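Local coordinates for hypothetical protein (Pseudomonas aeruginosa, PDB 4F98) that is of unknown function but belongs to the DUF2790 family and folds into a small antiparallel beta-sheet, at residues R10-E15 against T44-D49. Sequence-based numbering, arbitrary orientation.
Sequences RGLPVE and TVVYED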
loop_
_atom_site.group_PDB
_atom_site.type_symbol
_atom_site.label_atom_id
_atom_site.label_comp_id
_atom_site.label_asym_id
_atom_site.label_seq_id
_atom_site.Cartn_x
_atom_site.Cartn_y
_atom_site.Cartn_z
ATOM N N ARG A 10 -13.440 16.508 0.716
ATOM C CA ARG A 10 -14.772 17.167 0.703
ATOM C C ARG A 10 -15.271 17.329 -0.712
ATOM O O ARG A 10 -14.577 17.923 -1.531
ATOM C CB ARG A 10 -14.722 18.578 1.366
ATOM C CG ARG A 10 -16.048 19.416 1.374
ATOM C CD ARG A 10 -15.872 20.770 2.089
ATOM N NE ARG A 10 -17.153 21.451 2.337
ATOM C CZ ARG A 10 -17.317 22.596 3.019
ATOM N NH1 ARG A 10 -16.277 23.250 3.563
ATOM N NH2 ARG A 10 -18.550 23.096 3.165
ATOM N N GLY A 11 -16.439 16.772 -1.002
ATOM C CA GLY A 11 -17.115 16.989 -2.269
ATOM C C GLY A 11 -16.556 16.247 -3.480
ATOM O O GLY A 11 -16.983 16.520 -4.600
ATOM N N LEU A 12 -15.645 15.297 -3.276
ATOM C CA LEU A 12 -15.073 14.504 -4.367
ATOM C C LEU A 12 -15.696 13.111 -4.400
ATOM O O LEU A 12 -15.766 12.439 -3.370
ATOM C CB LEU A 12 -13.570 14.341 -4.214
ATOM C CG LEU A 12 -12.692 15.578 -4.399
ATOM C CD1 LEU A 12 -11.244 15.227 -4.033
ATOM C CD2 LEU A 12 -12.754 16.084 -5.846
ATOM N N PRO A 13 -16.118 12.647 -5.583
ATOM C CA PRO A 13 -16.514 11.259 -5.737
ATOM C C PRO A 13 -15.272 10.391 -5.839
ATOM O O PRO A 13 -14.230 10.859 -6.253
ATOM C CB PRO A 13 -17.249 11.261 -7.085
ATOM C CG PRO A 13 -16.559 12.279 -7.855
ATOM C CD PRO A 13 -16.156 13.345 -6.877
ATOM N N VAL A 14 -15.398 9.137 -5.459
ATOM C CA VAL A 14 -14.342 8.162 -5.687
ATOM C C VAL A 14 -14.304 7.885 -7.188
ATOM O O VAL A 14 -15.343 7.647 -7.821
ATOM C CB VAL A 14 -14.606 6.861 -4.911
ATOM C CG1 VAL A 14 -13.541 5.836 -5.198
ATOM C CG2 VAL A 14 -14.618 7.133 -3.433
ATOM N N GLU A 15 -13.116 7.955 -7.768
ATOM C CA GLU A 15 -12.961 7.704 -9.190
ATOM C C GLU A 15 -12.349 6.350 -9.454
ATOM O O GLU A 15 -11.781 5.723 -8.575
ATOM C CB GLU A 15 -12.247 8.845 -9.884
ATOM C CG GLU A 15 -10.865 9.084 -9.524
ATOM C CD GLU A 15 -10.342 10.395 -10.117
ATOM O OE1 GLU A 15 -10.948 11.480 -9.907
ATOM O OE2 GLU A 15 -9.313 10.321 -10.793
ATOM N N THR A 44 -7.829 5.207 1.374
ATOM C CA THR A 44 -8.301 6.287 0.536
ATOM C C THR A 44 -7.187 7.300 0.379
ATOM O O THR A 44 -6.548 7.670 1.363
ATOM C CB THR A 44 -9.525 6.946 1.144
ATOM O OG1 THR A 44 -10.527 5.940 1.315
ATOM C CG2 THR A 44 -10.054 8.068 0.251
ATOM N N VAL A 45 -6.959 7.729 -0.848
ATOM C CA VAL A 45 -6.002 8.761 -1.196
ATOM C C VAL A 45 -6.709 9.915 -1.900
ATOM O O VAL A 45 -7.564 9.687 -2.748
ATOM C CB VAL A 45 -4.860 8.207 -2.081
ATOM C CG1 VAL A 45 -3.993 9.345 -2.662
ATOM C CG2 VAL A 45 -4.015 7.208 -1.290
ATOM N N VAL A 46 -6.383 11.151 -1.509
ATOM C CA VAL A 46 -6.690 12.327 -2.312
ATOM C C VAL A 46 -5.368 12.897 -2.793
ATOM O O VAL A 46 -4.486 13.180 -1.986
ATOM C CB VAL A 46 -7.512 13.376 -1.571
ATOM C CG1 VAL A 46 -7.778 14.617 -2.471
ATOM C CG2 VAL A 46 -8.804 12.735 -1.041
ATOM N N TYR A 47 -5.227 13.050 -4.101
ATOM C CA TYR A 47 -4.020 13.618 -4.698
ATOM C C TYR A 47 -4.375 14.753 -5.662
ATOM O O TYR A 47 -5.484 14.828 -6.182
ATOM C CB TYR A 47 -3.137 12.516 -5.350
ATOM C CG TYR A 47 -3.628 11.979 -6.658
ATOM C CD1 TYR A 47 -3.287 12.601 -7.859
ATOM C CD2 TYR A 47 -4.453 10.859 -6.699
ATOM C CE1 TYR A 47 -3.764 12.122 -9.068
ATOM C CE2 TYR A 47 -4.931 10.364 -7.928
ATOM C CZ TYR A 47 -4.597 11.008 -9.097
ATOM O OH TYR A 47 -5.063 10.554 -10.301
ATOM N N GLU A 48 -3.380 15.597 -5.904
ATOM C CA GLU A 48 -3.442 16.741 -6.814
ATOM C C GLU A 48 -2.590 16.407 -8.020
ATOM O O GLU A 48 -1.440 15.970 -7.850
ATOM C CB GLU A 48 -2.886 17.977 -6.107
ATOM C CG GLU A 48 -2.808 19.239 -6.952
ATOM C CD GLU A 48 -1.941 20.316 -6.358
ATOM O OE1 GLU A 48 -1.247 20.074 -5.348
ATOM O OE2 GLU A 48 -1.957 21.436 -6.925
ATOM N N ASP A 49 -3.128 16.635 -9.213
ATOM C CA ASP A 49 -2.365 16.441 -10.437
ATOM C C ASP A 49 -1.643 17.728 -10.855
ATOM O O ASP A 49 -1.810 18.767 -10.230
ATOM C CB ASP A 49 -3.231 15.828 -11.550
ATOM C CG ASP A 49 -4.311 16.736 -12.086
ATOM O OD1 ASP A 49 -4.178 17.977 -12.057
ATOM O OD2 ASP A 49 -5.300 16.167 -12.612
HETATM O O HOH W 1 -7.146 8.913 -10.286
#
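L12 and V46 meet in a small apolar contact and, at the E15 end, a water joins E15 to Y47; together they connect the irregular N-terminal segment 10-15 to the central strand 40-48 of the three-stranded antiparallel sheet. V46 and Y47 point to opposite faces of that sheet, so the segment engages both. No direct hydrogen bond links the two segments, whose backbones stay well apart, L12 CA and V46 CA lying 8.9 Å from each other. Side chains span the gap: L12 turns toward the strand, its CG anti to the carbonyl carbon (chi1 -69°), and CD1, anti to CA (chi2 173°), reaches 3.9 Å from V46 CG1. The polar half is indirect. E15 OE2 and Y47 OH are 4.3 Å apart, and a water bridges them at a bend of about 108°, donating to E15 OE2 at 2.6 Å and lying 2.7 Å from Y47 OH. E15 OE2 is also hydrogen-bonded to H55 ND1, and the H55 ring stacks on Y47. H55 NE2 bonds D49 OD2 as well; bridging two carboxylates, one from each segment, the ring is probably protonated, which would favour ionised acids. Backbone bonding between E15 and K56 and a bond from K56 NZ to L12 O tie the segment to strand 54-62, one neighbour of strand 40-48; P8 and H30, the latter on the other neighbour, strand 27-31, also touch V46, while W62 of the second subunit packs on Y47.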